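Local coordinates for protein flavin prenyltransferase UbiX (Methanocaldococcus jannaschii, PDB 6M8V) that probably transfers a dimethylallyl group from dimethylallyl phosphate to N5 and C6 of FMN, making the prenylated flavin cofactor used by UbiD decarboxylases, at residues P145-Y150 with N161-R166; I4-G9 with D77-V82; S90-G95 with L133-L138; S11-A16 with V81-M86. All blocks are in the same frame, centred on the assembly; numbering follows the deposited sequence.

Interaction 1: residues P145-Y150 with N161-R166. With PO4 (phosphate ion), chain C.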
loop_
_atom_site.group_PDB
_atom_site.type_symbol
_atom_site.label_atom_id
_atom_site.label_comp_id
_atom_site.label_asym_id
_atom_site.label_seq_id
_atom_site.Cartn_x
_atom_site.Cartn_y
_atom_site.Cartn_z
ATOM N N PRO A 145 23.497 8.633 -15.791
ATOM C CA PRO A 145 24.900 8.535 -16.227
ATOM C C PRO A 145 25.853 8.547 -15.046
ATOM O O PRO A 145 26.235 9.610 -14.548
ATOM C CB PRO A 145 25.080 9.766 -17.124
ATOM C CG PRO A 145 24.072 10.764 -16.607
ATOM C CD PRO A 145 22.898 9.946 -16.096
ATOM N N ILE A 146 26.223 7.359 -14.581
ATOM C CA ILE A 146 27.090 7.204 -13.418
ATOM C C ILE A 146 28.341 6.456 -13.860
ATOM O O ILE A 146 28.379 5.215 -13.821
ATOM C CB ILE A 146 26.366 6.477 -12.276
ATOM C CG1 ILE A 146 24.975 7.085 -12.079
ATOM C CG2 ILE A 146 27.169 6.578 -10.999
ATOM C CD1 ILE A 146 24.147 6.415 -11.016
ATOM N N PRO A 147 29.376 7.166 -14.298
ATOM C CA PRO A 147 30.580 6.486 -14.784
ATOM C C PRO A 147 31.232 5.644 -13.701
ATOM O O PRO A 147 31.146 5.944 -12.508
ATOM C CB PRO A 147 31.490 7.639 -15.223
ATOM C CG PRO A 147 30.931 8.865 -14.575
ATOM C CD PRO A 147 29.464 8.630 -14.426
ATOM N N ALA A 148 31.851 4.552 -14.138
ATOM C CA ALA A 148 32.752 3.755 -13.321
ATOM C C ALA A 148 34.194 4.106 -13.673
ATOM O O ALA A 148 34.464 4.863 -14.606
ATOM C CB ALA A 148 32.493 2.263 -13.526
ATOM N N PHE A 149 35.131 3.542 -12.911
ATOM C CA PHE A 149 36.539 3.870 -13.090
ATOM C C PHE A 149 37.436 2.638 -13.146
ATOM O O PHE A 149 38.663 2.783 -13.105
ATOM C CB PHE A 149 37.016 4.813 -11.974
ATOM C CG PHE A 149 36.359 6.167 -12.004
ATOM C CD1 PHE A 149 35.097 6.356 -11.453
ATOM C CD2 PHE A 149 36.999 7.252 -12.583
ATOM C CE1 PHE A 149 34.485 7.600 -11.481
ATOM C CE2 PHE A 149 36.392 8.503 -12.614
ATOM C CZ PHE A 149 35.132 8.676 -12.064
ATOM N N TYR A 150 36.869 1.429 -13.241
ATOM C CA TYR A 150 37.717 0.249 -13.376
ATOM C C TYR A 150 38.397 0.187 -14.737
ATOM O O TYR A 150 39.389 -0.532 -14.887
ATOM C CB TYR A 150 36.922 -1.039 -13.123
ATOM C CG TYR A 150 35.622 -1.190 -13.893
ATOM C CD1 TYR A 150 35.618 -1.518 -15.247
ATOM C CD2 TYR A 150 34.396 -1.042 -13.253
ATOM C CE1 TYR A 150 34.430 -1.670 -15.944
ATOM C CE2 TYR A 150 33.205 -1.192 -13.940
ATOM C CZ TYR A 150 33.226 -1.506 -15.284
ATOM O OH TYR A 150 32.038 -1.657 -15.962
ATOM N N ASN A 161 32.759 7.850 -23.170
ATOM C CA ASN A 161 32.661 6.643 -23.984
ATOM C C ASN A 161 32.251 5.431 -23.157
ATOM O O ASN A 161 31.637 4.500 -23.691
ATOM C CB ASN A 161 33.990 6.379 -24.698
ATOM C CG ASN A 161 34.217 7.316 -25.868
ATOM O OD1 ASN A 161 33.272 7.889 -26.407
ATOM N ND2 ASN A 161 35.474 7.473 -26.271
ATOM N N PHE A 162 32.592 5.409 -21.868
ATOM C CA PHE A 162 32.086 4.350 -20.998
ATOM C C PHE A 162 30.566 4.405 -20.908
ATOM O O PHE A 162 29.877 3.397 -21.116
ATOM C CB PHE A 162 32.706 4.461 -19.601
ATOM C CG PHE A 162 32.149 3.467 -18.614
ATOM C CD1 PHE A 162 32.738 2.225 -18.458
ATOM C CD2 PHE A 162 31.027 3.770 -17.850
ATOM C CE1 PHE A 162 32.227 1.307 -17.563
ATOM C CE2 PHE A 162 30.508 2.855 -16.957
ATOM C CZ PHE A 162 31.111 1.621 -16.812
ATOM N N VAL A 163 30.026 5.582 -20.586
ATOM C CA VAL A 163 28.581 5.742 -20.451
ATOM C C VAL A 163 27.878 5.371 -21.753
ATOM O O VAL A 163 26.883 4.636 -21.755
ATOM C CB VAL A 163 28.242 7.178 -20.017
ATOM C CG1 VAL A 163 26.729 7.393 -20.010
ATOM C CG2 VAL A 163 28.843 7.475 -18.639
ATOM N N VAL A 164 28.397 5.864 -22.880
ATOM C CA VAL A 164 27.757 5.604 -24.166
ATOM C C VAL A 164 27.877 4.129 -24.540
ATOM O O VAL A 164 26.929 3.528 -25.062
ATOM C CB VAL A 164 28.355 6.527 -25.246
ATOM C CG1 VAL A 164 27.892 6.110 -26.638
ATOM C CG2 VAL A 164 27.966 7.976 -24.965
ATOM N N GLY A 165 29.036 3.519 -24.274
ATOM C CA GLY A 165 29.186 2.096 -24.536
ATOM C C GLY A 165 28.182 1.255 -23.773
ATOM O O GLY A 165 27.632 0.286 -24.305
ATOM N N ARG A 166 27.921 1.619 -22.514
ATOM C CA ARG A 166 26.920 0.907 -21.726
ATOM C C ARG A 166 25.526 1.081 -22.317
ATOM O O ARG A 166 24.718 0.146 -22.305
ATOM C CB ARG A 166 26.956 1.392 -20.277
ATOM C CG ARG A 166 28.248 1.064 -19.554
ATOM C CD ARG A 166 28.421 -0.434 -19.413
ATOM N NE ARG A 166 27.593 -0.957 -18.335
ATOM C CZ ARG A 166 26.944 -2.114 -18.390
ATOM N NH1 ARG A 166 27.029 -2.869 -19.477
ATOM N NH2 ARG A 166 26.210 -2.512 -17.361
HETATM P P PO4 C . 29.082 -2.672 -13.617
HETATM O O1 PO4 C . 30.273 -3.544 -13.288
HETATM O O2 PO4 C . 29.442 -1.676 -14.698
HETATM O O3 PO4 C . 27.939 -3.531 -14.108
HETATM O O4 PO4 C . 28.670 -1.933 -12.364
#
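The F162 ring turns its edge toward the face of Y150 in an offset edge-to-face pair, as planes at 78° and ring centroids 5.7 Å apart indicate. Y150 OH sits at the edge of F162, near its plane, 3.4 Å from F162 CE1. One face of F162 takes R166 CG from the next helical turn, 3.9 Å above the plane and offset toward the rim. This corner, a loop lying on helix 156-171, contributes Y150 and R166, both predicted to bind dimethylallyl phosphate. A phosphate ion, probably from the crystallisation liquor, lies beside them, perhaps where the substrate phosphate would go: PO4 O2 lies in plane at the edge of the Y150 ring and accepts a hydrogen bond from Y150 OH (2.9 Å). R166 NH2 stays 3.8 Å from PO4 O3, and the guanidinium is held by salt bridges to D169 and to E111 of a neighbouring subunit.

CG of F162 is anti to the backbone N (chi1 175°), which carries the ring from the helix to the loop, where F162 CZ meets A148 CB at 3.6 Å. No hydrogen bond joins the two segments. V163 completes the contact with its two methyls divided between prolines, CG2 toward P147 CB and CG1 toward P145 CB, the latter at 4.1 Å.

Interaction 2: residues I4-G9 with D77-V82. With FMN (flavin mononucleotide), chain B.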
loop_
_atom_site.group_PDB
_atom_site.type_symbol
_atom_site.label_atom_id
_atom_site.label_comp_id
_atom_site.label_asym_id
_atom_site.label_seq_id
_atom_site.Cartn_x
_atom_site.Cartn_y
_atom_site.Cartn_z
ATOM N N ILE A 4 14.938 6.175 -31.227
ATOM C CA ILE A 4 14.554 7.562 -30.989
ATOM C C ILE A 4 15.453 8.116 -29.890
ATOM O O ILE A 4 15.443 7.620 -28.758
ATOM C CB ILE A 4 13.070 7.678 -30.599
ATOM C CG1 ILE A 4 12.215 6.688 -31.392
ATOM C CG2 ILE A 4 12.569 9.104 -30.793
ATOM C CD1 ILE A 4 12.076 7.030 -32.856
ATOM N N VAL A 5 16.240 9.134 -30.220
ATOM C CA VAL A 5 17.098 9.806 -29.251
ATOM C C VAL A 5 16.428 11.116 -28.862
ATOM O O VAL A 5 16.136 11.952 -29.724
ATOM C CB VAL A 5 18.510 10.044 -29.811
ATOM C CG1 VAL A 5 19.316 10.903 -28.851
ATOM C CG2 VAL A 5 19.210 8.719 -30.059
ATOM N N CYS A 6 16.174 11.289 -27.564
ATOM C CA CYS A 6 15.485 12.461 -27.038
ATOM C C CYS A 6 16.414 13.182 -26.074
ATOM O O CYS A 6 16.826 12.605 -25.062
ATOM C CB CYS A 6 14.184 12.065 -26.329
ATOM S SG CYS A 6 13.069 10.977 -27.273
ATOM N N ILE A 7 16.723 14.441 -26.375
ATOM C CA ILE A 7 17.594 15.268 -25.545
ATOM C C ILE A 7 16.725 16.263 -24.790
ATOM O O ILE A 7 16.021 17.071 -25.405
ATOM C CB ILE A 7 18.652 16.006 -26.383
ATOM C CG1 ILE A 7 19.244 15.078 -27.449
ATOM C CG2 ILE A 7 19.740 16.574 -25.477
ATOM C CD1 ILE A 7 20.355 15.719 -28.283
ATOM N N THR A 8 16.785 16.225 -23.464
ATOM C CA THR A 8 16.036 17.161 -22.636
ATOM C C THR A 8 16.995 18.061 -21.871
ATOM O O THR A 8 18.205 17.823 -21.812
ATOM C CB THR A 8 15.091 16.429 -21.670
ATOM O OG1 THR A 8 15.847 15.626 -20.755
ATOM C CG2 THR A 8 14.124 15.549 -22.438
ATOM N N GLY A 9 16.433 19.112 -21.282
ATOM C CA GLY A 9 17.228 20.151 -20.659
ATOM C C GLY A 9 17.851 19.781 -19.330
ATOM O O GLY A 9 17.413 20.247 -18.280
ATOM N N ASP A 77 12.146 0.741 -32.559
ATOM C CA ASP A 77 12.719 -0.308 -31.725
ATOM C C ASP A 77 13.059 0.147 -30.313
ATOM O O ASP A 77 12.903 -0.639 -29.373
ATOM C CB ASP A 77 13.980 -0.875 -32.388
ATOM C CG ASP A 77 13.671 -1.636 -33.659
ATOM O OD1 ASP A 77 12.810 -2.539 -33.615
ATOM O OD2 ASP A 77 14.280 -1.322 -34.704
ATOM N N ALA A 78 13.515 1.386 -30.134
ATOM C CA ALA A 78 13.969 1.818 -28.821
ATOM C C ALA A 78 13.926 3.334 -28.728
ATOM O O ALA A 78 14.067 4.041 -29.731
ATOM C CB ALA A 78 15.388 1.316 -28.529
ATOM N N VAL A 79 13.733 3.816 -27.504
ATOM C CA VAL A 79 13.808 5.231 -27.171
ATOM C C VAL A 79 14.920 5.413 -26.153
ATOM O O VAL A 79 15.039 4.627 -25.208
ATOM C CB VAL A 79 12.474 5.757 -26.601
ATOM C CG1 VAL A 79 12.559 7.253 -26.339
ATOM C CG2 VAL A 79 11.348 5.444 -27.549
ATOM N N VAL A 80 15.739 6.441 -26.347
ATOM C CA VAL A 80 16.762 6.813 -25.380
ATOM C C VAL A 80 16.566 8.279 -25.036
ATOM O O VAL A 80 16.674 9.144 -25.912
ATOM C CB VAL A 80 18.189 6.570 -25.898
ATOM C CG1 VAL A 80 19.193 6.762 -24.760
ATOM C CG2 VAL A 80 18.311 5.174 -26.489
ATOM N N VAL A 81 16.275 8.556 -23.771
ATOM C CA VAL A 81 16.162 9.917 -23.269
ATOM C C VAL A 81 17.479 10.221 -22.567
ATOM O O VAL A 81 17.734 9.737 -21.460
ATOM C CB VAL A 81 14.955 10.081 -22.343
ATOM C CG1 VAL A 81 14.714 11.554 -22.050
ATOM C CG2 VAL A 81 13.724 9.449 -22.974
ATOM N N VAL A 82 18.324 11.015 -23.221
ATOM C CA VAL A 82 19.666 11.304 -22.723
ATOM C C VAL A 82 20.032 12.755 -23.020
ATOM O O VAL A 82 19.985 13.183 -24.182
ATOM C CB VAL A 82 20.706 10.347 -23.330
ATOM C CG1 VAL A 82 20.569 10.287 -24.850
ATOM C CG2 VAL A 82 22.102 10.786 -22.941
HETATM N N1 FMN B . 17.185 19.870 -14.525
HETATM C C2 FMN B . 17.516 18.609 -14.077
HETATM O O2 FMN B . 16.607 17.894 -13.687
HETATM N N3 FMN B . 18.830 18.154 -14.061
HETATM C C4 FMN B . 19.829 19.000 -14.524
HETATM O O4 FMN B . 21.017 18.664 -14.550
HETATM C C4A FMN B . 19.497 20.270 -14.975
HETATM N N5 FMN B . 20.505 21.086 -15.420
HETATM C C5A FMN B . 20.201 22.344 -15.873
HETATM C C6 FMN B . 21.236 23.144 -16.319
HETATM C C7 FMN B . 20.958 24.417 -16.777
HETATM C C7M FMN B . 22.083 25.270 -17.260
HETATM C C8 FMN B . 19.652 24.888 -16.794
HETATM C C8M FMN B . 19.380 26.271 -17.301
HETATM C C9 FMN B . 18.610 24.083 -16.346
HETATM C C9A FMN B . 18.886 22.802 -15.882
HETATM N N10 FMN B . 17.864 21.982 -15.437
HETATM C C10 FMN B . 18.177 20.714 -14.978
HETATM C "C1'" FMN B . 16.437 22.472 -15.429
HETATM C "C2'" FMN B . 15.611 21.891 -16.571
HETATM O "O2'" FMN B . 16.151 22.303 -17.808
HETATM C "C3'" FMN B . 14.160 22.341 -16.501
HETATM O "O3'" FMN B . 13.478 21.613 -15.501
HETATM C "C4'" FMN B . 13.471 22.197 -17.858
HETATM O "O4'" FMN B . 12.123 22.587 -17.739
HETATM C "C5'" FMN B . 13.540 20.787 -18.437
HETATM O "O5'" FMN B . 12.684 20.718 -19.562
HETATM P P FMN B . 12.850 19.582 -20.697
HETATM O O1P FMN B . 14.167 19.776 -21.392
HETATM O O2P FMN B . 12.851 18.230 -20.024
HETATM O O3P FMN B . 11.708 19.670 -21.679
#
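Four backbone hydrogen bonds join I4-C6 to A78-V82 as neighbouring parallel strands at the centre of the sheet of a Rossmann-like flavoprotein fold. I4 grips both sides of V79: I4 N donates to A78 O (2.7 Å), and I4 O accepts from V80 N (2.7 Å). C6 repeats the pattern around V81, with C6 N bonded to V80 O at 2.8 Å and V82 N to C6 O at 2.9 Å. The last bond is the most bent, 150° at the hydrogen against 167° or more for the others, where the second strand begins to turn a corner.

I4, C6, V79 and V81 project from one face of the sheet. There C6 SG, anti to its own carbonyl carbon (chi1 -51°), reaches V79 CG1 at 3.9 Å, and helix 100-110 packs over C6, V79 and V81. V5 and V80 point to the other face, where V5 CG1 touches V82 CG1 (4.2 Å).

Further out, V5 and I7 bond through their backbones to strand 28-33, and strand 114-119 flanks the other partner. Past the strand end, G9 N points at FMN O1P in a bond modelled too short for its length to be trusted. T8 OG1 is hydrogen-bonded to P83 O and S85 N, while T8 CG2 leans on V81 CG1, 4.1 Å away.

Interaction 3: residues S90-G95 with L133-L138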
loop_
_atom_site.group_PDB
_atom_site.type_symbol
_atom_site.label_atom_id
_atom_site.label_comp_id
_atom_site.label_asym_id
_atom_site.label_seq_id
_atom_site.Cartn_x
_atom_site.Cartn_y
_atom_site.Cartn_z
ATOM N N SER A 90 9.510 13.194 -14.507
ATOM C CA SER A 90 8.185 13.296 -13.906
ATOM C C SER A 90 7.092 13.072 -14.942
ATOM O O SER A 90 6.154 12.297 -14.715
ATOM C CB SER A 90 8.028 14.663 -13.240
ATOM O OG SER A 90 6.664 14.959 -12.996
ATOM N N ALA A 91 7.200 13.744 -16.095
ATOM C CA ALA A 91 6.171 13.645 -17.128
ATOM C C ALA A 91 6.028 12.223 -17.647
ATOM O O ALA A 91 4.907 11.738 -17.841
ATOM C CB ALA A 91 6.485 14.598 -18.283
ATOM N N ILE A 92 7.149 11.539 -17.887
ATOM C CA ILE A 92 7.086 10.148 -18.336
ATOM C C ILE A 92 6.426 9.271 -17.276
ATOM O O ILE A 92 5.544 8.459 -17.579
ATOM C CB ILE A 92 8.492 9.634 -18.695
ATOM C CG1 ILE A 92 9.106 10.467 -19.828
ATOM C CG2 ILE A 92 8.431 8.176 -19.109
ATOM C CD1 ILE A 92 10.582 10.182 -20.041
ATOM N N ALA A 93 6.840 9.422 -16.017
ATOM C CA ALA A 93 6.300 8.568 -14.961
ATOM C C ALA A 93 4.804 8.782 -14.756
ATOM O O ALA A 93 4.090 7.845 -14.378
ATOM C CB ALA A 93 7.056 8.806 -13.651
ATOM N N ASN A 94 4.307 9.995 -14.995
ATOM C CA ASN A 94 2.898 10.300 -14.780
ATOM C C ASN A 94 2.085 10.326 -16.067
ATOM O O ASN A 94 0.868 10.529 -16.006
ATOM C CB ASN A 94 2.747 11.632 -14.041
ATOM C CG ASN A 94 3.158 11.532 -12.569
ATOM O OD1 ASN A 94 2.443 10.954 -11.766
ATOM N ND2 ASN A 94 4.305 12.103 -12.220
ATOM N N GLY A 95 2.717 10.116 -17.217
ATOM C CA GLY A 95 1.984 10.044 -18.465
ATOM C C GLY A 95 1.593 11.373 -19.077
ATOM O O GLY A 95 0.699 11.411 -19.927
ATOM N N LEU A 133 11.536 4.540 -9.882
ATOM C CA LEU A 133 11.098 3.211 -9.472
ATOM C C LEU A 133 9.858 2.779 -10.246
ATOM O O LEU A 133 9.791 1.652 -10.757
ATOM C CB LEU A 133 10.826 3.198 -7.968
ATOM C CG LEU A 133 10.247 1.916 -7.371
ATOM C CD1 LEU A 133 11.182 0.730 -7.629
ATOM C CD2 LEU A 133 9.962 2.091 -5.865
ATOM N N LYS A 134 8.862 3.663 -10.338
ATOM C CA LYS A 134 7.654 3.359 -11.099
ATOM C C LYS A 134 7.983 2.950 -12.531
ATOM O O LYS A 134 7.464 1.950 -13.039
ATOM C CB LYS A 134 6.708 4.564 -11.092
ATOM C CG LYS A 134 5.383 4.329 -11.831
ATOM C CD LYS A 134 4.439 5.514 -11.644
ATOM C CE LYS A 134 3.242 5.449 -12.570
ATOM N NZ LYS A 134 2.369 6.668 -12.450
ATOM N N LEU A 135 8.858 3.711 -13.195
ATOM C CA LEU A 135 9.173 3.424 -14.591
ATOM C C LEU A 135 9.976 2.138 -14.722
ATOM O O LEU A 135 9.723 1.332 -15.623
ATOM C CB LEU A 135 9.931 4.601 -15.206
ATOM C CG LEU A 135 9.040 5.828 -15.440
ATOM C CD1 LEU A 135 9.852 7.050 -15.871
ATOM C CD2 LEU A 135 7.981 5.491 -16.465
ATOM N N SER A 136 10.938 1.924 -13.818
ATOM C CA SER A 136 11.669 0.661 -13.783
ATOM C C SER A 136 10.729 -0.519 -13.557
ATOM O O SER A 136 10.895 -1.579 -14.174
ATOM C CB SER A 136 12.740 0.716 -12.695
ATOM O OG SER A 136 13.562 -0.431 -12.739
ATOM N N ASN A 137 9.730 -0.352 -12.678
ATOM C CA ASN A 137 8.748 -1.412 -12.442
ATOM C C ASN A 137 7.932 -1.721 -13.686
ATOM O O ASN A 137 7.413 -2.835 -13.822
ATOM C CB ASN A 137 7.788 -1.033 -11.310
ATOM C CG ASN A 137 8.409 -1.181 -9.938
ATOM O OD1 ASN A 137 7.900 -0.645 -8.958
ATOM N ND2 ASN A 137 9.509 -1.906 -9.860
ATOM N N LEU A 138 7.775 -0.748 -14.584
ATOM C CA LEU A 138 7.036 -0.954 -15.823
ATOM C C LEU A 138 7.903 -1.501 -16.943
ATOM O O LEU A 138 7.389 -1.735 -18.040
ATOM C CB LEU A 138 6.388 0.355 -16.284
ATOM C CG LEU A 138 5.332 0.912 -15.328
ATOM C CD1 LEU A 138 4.575 2.041 -15.988
ATOM C CD2 LEU A 138 4.386 -0.186 -14.856
#
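The axes of helix segments 90-94 and 133-137 approach to 9.5 Å and cross at 49°, with the CA atoms of A93 and L135 nearest each other, 5.9 Å apart. The first of the two helices stops just beyond this point: G95 has positive phi and two weak bonds back into the last turn, a Schellman motif. The small A93 lets L135 come close, with L135 CD1 4.0 Å from A93 CB and L135 CD2 3.8 Å from A93 CA. L135 CD1 also meets I92 CG2 at 3.7 Å, the two side chains crossing at about a right angle.

In the alpha/beta fold, helix 86-94 follows strand 78-84 and helix 126-137 follows strand 114-119; helix 100-110 touches both I92 and L135. K134, extended throughout with CG anti to the backbone N (chi1 -178°), reaches across to helix 86-94 and hydrogen-bonds through NZ to A93 O at 2.8 Å, tilted 26° from the carbonyl plane. Being near the C-terminal end of its helix, A93 O would probably attract the ammonium all the more. K134 also packs on I127 of a neighbouring subunit.

Interaction 4: residues S11-A16 with V81-M86. With FMN (flavin mononucleotide), chain B.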
loop_
_atom_site.group_PDB
_atom_site.type_symbol
_atom_site.label_atom_id
_atom_site.label_comp_id
_atom_site.label_asym_id
_atom_site.label_seq_id
_atom_site.Cartn_x
_atom_site.Cartn_y
_atom_site.Cartn_z
ATOM N N SER A 11 21.979 18.866 -17.542
ATOM C CA SER A 11 23.411 18.892 -17.799
ATOM C C SER A 11 23.882 17.540 -18.322
ATOM O O SER A 11 23.326 16.490 -17.990
ATOM C CB SER A 11 24.177 19.259 -16.527
ATOM O OG SER A 11 25.554 19.460 -16.805
ATOM N N GLY A 12 24.912 17.572 -19.155
ATOM C CA GLY A 12 25.465 16.367 -19.721
ATOM C C GLY A 12 24.978 16.019 -21.106
ATOM O O GLY A 12 24.940 14.832 -21.448
ATOM N N VAL A 13 24.602 17.009 -21.916
ATOM C CA VAL A 13 24.213 16.742 -23.294
ATOM C C VAL A 13 25.358 16.184 -24.126
ATOM O O VAL A 13 25.119 15.681 -25.230
ATOM C CB VAL A 13 23.657 18.020 -23.956
ATOM C CG1 VAL A 13 22.257 18.322 -23.433
ATOM C CG2 VAL A 13 24.590 19.197 -23.713
ATOM N N ILE A 14 26.595 16.253 -23.624
ATOM C CA ILE A 14 27.719 15.627 -24.318
ATOM C C ILE A 14 27.490 14.131 -24.480
ATOM O O ILE A 14 27.933 13.531 -25.466
ATOM C CB ILE A 14 29.039 15.918 -23.576
ATOM C CG1 ILE A 14 30.228 15.367 -24.362
ATOM C CG2 ILE A 14 29.005 15.349 -22.162
ATOM C CD1 ILE A 14 31.564 15.757 -23.781
ATOM N N TYR A 15 26.793 13.502 -23.526
ATOM C CA TYR A 15 26.450 12.094 -23.679
ATOM C C TYR A 15 25.587 11.874 -24.911
ATOM O O TYR A 15 25.793 10.912 -25.659
ATOM C CB TYR A 15 25.721 11.579 -22.438
ATOM C CG TYR A 15 26.536 11.519 -21.167
ATOM C CD1 TYR A 15 27.647 10.695 -21.066
ATOM C CD2 TYR A 15 26.159 12.252 -20.048
ATOM C CE1 TYR A 15 28.381 10.632 -19.893
ATOM C CE2 TYR A 15 26.884 12.188 -18.874
ATOM C CZ TYR A 15 27.993 11.377 -18.804
ATOM O OH TYR A 15 28.709 11.311 -17.634
ATOM N N ALA A 16 24.610 12.755 -25.138
ATOM C CA ALA A 16 23.742 12.608 -26.302
ATOM C C ALA A 16 24.515 12.825 -27.598
ATOM O O ALA A 16 24.282 12.126 -28.592
ATOM C CB ALA A 16 22.567 13.579 -26.208
ATOM N N VAL A 81 16.275 8.556 -23.771
ATOM C CA VAL A 81 16.162 9.917 -23.269
ATOM C C VAL A 81 17.479 10.221 -22.567
ATOM O O VAL A 81 17.734 9.737 -21.460
ATOM C CB VAL A 81 14.955 10.081 -22.343
ATOM C CG1 VAL A 81 14.714 11.554 -22.050
ATOM C CG2 VAL A 81 13.724 9.449 -22.974
ATOM N N VAL A 82 18.324 11.015 -23.221
ATOM C CA VAL A 82 19.666 11.304 -22.723
ATOM C C VAL A 82 20.032 12.755 -23.020
ATOM O O VAL A 82 19.985 13.183 -24.182
ATOM C CB VAL A 82 20.706 10.347 -23.330
ATOM C CG1 VAL A 82 20.569 10.287 -24.850
ATOM C CG2 VAL A 82 22.102 10.786 -22.941
ATOM N N PRO A 83 20.340 13.566 -22.000
ATOM C CA PRO A 83 20.060 13.222 -20.605
ATOM C C PRO A 83 18.574 13.427 -20.316
ATOM O O PRO A 83 17.893 14.053 -21.128
ATOM C CB PRO A 83 20.924 14.211 -19.828
ATOM C CG PRO A 83 20.967 15.413 -20.715
ATOM C CD PRO A 83 21.013 14.871 -22.120
ATOM N N CYS A 84 18.076 12.917 -19.195
ATOM C CA CYS A 84 16.671 13.057 -18.835
ATOM C C CYS A 84 16.559 14.060 -17.698
ATOM O O CYS A 84 17.084 13.821 -16.606
ATOM C CB CYS A 84 16.066 11.712 -18.423
ATOM S SG CYS A 84 14.272 11.756 -18.152
ATOM N N SER A 85 15.892 15.182 -17.956
ATOM C CA SER A 85 15.663 16.158 -16.905
ATOM C C SER A 85 14.694 15.597 -15.864
ATOM O O SER A 85 13.994 14.608 -16.103
ATOM C CB SER A 85 15.123 17.458 -17.500
ATOM O OG SER A 85 13.828 17.262 -18.045
ATOM N N MET A 86 14.670 16.223 -14.683
ATOM C CA MET A 86 13.729 15.775 -13.659
ATOM C C MET A 86 12.299 16.077 -14.080
ATOM O O MET A 86 11.383 15.295 -13.796
ATOM C CB MET A 86 14.047 16.422 -12.310
ATOM C CG MET A 86 15.397 16.027 -11.699
ATOM S SD MET A 86 15.730 14.259 -11.604
ATOM C CE MET A 86 16.581 13.929 -13.150
HETATM N N1 FMN B . 17.185 19.870 -14.525
HETATM C C2 FMN B . 17.516 18.609 -14.077
HETATM O O2 FMN B . 16.607 17.894 -13.687
HETATM N N3 FMN B . 18.830 18.154 -14.061
HETATM C C4 FMN B . 19.829 19.000 -14.524
HETATM O O4 FMN B . 21.017 18.664 -14.550
HETATM C C4A FMN B . 19.497 20.270 -14.975
HETATM N N5 FMN B . 20.505 21.086 -15.420
HETATM C C5A FMN B . 20.201 22.344 -15.873
HETATM C C6 FMN B . 21.236 23.144 -16.319
HETATM C C7 FMN B . 20.958 24.417 -16.777
HETATM C C7M FMN B . 22.083 25.270 -17.260
HETATM C C8 FMN B . 19.652 24.888 -16.794
HETATM C C8M FMN B . 19.380 26.271 -17.301
HETATM C C9 FMN B . 18.610 24.083 -16.346
HETATM C C9A FMN B . 18.886 22.802 -15.882
HETATM N N10 FMN B . 17.864 21.982 -15.437
HETATM C C10 FMN B . 18.177 20.714 -14.978
HETATM C "C1'" FMN B . 16.437 22.472 -15.429
HETATM C "C2'" FMN B . 15.611 21.891 -16.571
HETATM O "O2'" FMN B . 16.151 22.303 -17.808
HETATM C "C3'" FMN B . 14.160 22.341 -16.501
HETATM O "O3'" FMN B . 13.478 21.613 -15.501
HETATM C "C4'" FMN B . 13.471 22.197 -17.858
HETATM O "O4'" FMN B . 12.123 22.587 -17.739
HETATM C "C5'" FMN B . 13.540 20.787 -18.437
HETATM O "O5'" FMN B . 12.684 20.718 -19.562
HETATM P P FMN B . 12.850 19.582 -20.697
HETATM O O1P FMN B . 14.167 19.776 -21.392
HETATM O O2P FMN B . 12.851 18.230 -20.024
HETATM O O3P FMN B . 11.708 19.670 -21.679
#
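P83 and V13 cross obliquely, the proline ring bringing CD to V13 CG1 at 3.9 Å while P83 CG rests 3.8 Å from S11 O. A cis peptide bond precedes P83, and with it the chain turns a corner. V82, just before the bend, forks over the helix: CG2 meets Y15 CB at 3.7 Å, and CG1, between the backbone N and the carbonyl carbon (chi1 50°), faces A16 CB at 4.1 Å. A16 CB is tighter still against V82 O, at 3.3 Å.

The two segments include FMN-binding loops at the C-terminal ends of neighbouring parallel strands of the Rossmann-like fold, one leading into helix 13-22 and the other into helix 86-94. G12 sits at backbone angles where a CB would be jammed against S11 O, which calls for glycine at this turn. Each loop takes one carbonyl of the flavin pyrimidine, on either side of N3: S11 N donates to FMN O4 (3.1 Å, 163° at the hydrogen), and M86 N to FMN O2 (2.7 Å, 157°). Because M86 N belongs to the first turn of its helix, it may polarise the C2 carbonyl.

S85 N-caps that helix through OG to T88 N; the same OG points at FMN O2P, at a modelled distance too short to trust. S11 OG is hydrogen-bonded to E44 OE2 and to F149 N of a neighbouring subunit.

In the fold
From the N terminus, strand 2-7 runs into the loop before helix 13-22. Interactions 2 and 4 bring these successive parts to successive parts of strand 78-84 and its exit, so their long loops cross rather than nest, with V81 and V82 shared and T8 linking the two through its hydroxyl. Interaction 3 comes next, closing the loop from helix 86-94 to helix 126-137. Interaction 1 then closes a short loop between the segment after strand 141-142 and helix 156-171. The centres of interactions 1 and 3 lie about 24 Å apart. Y15 ties interaction 1 back to interaction 4, packing against P145 and V163 and so joining helix 13-22 to the C-terminal helix.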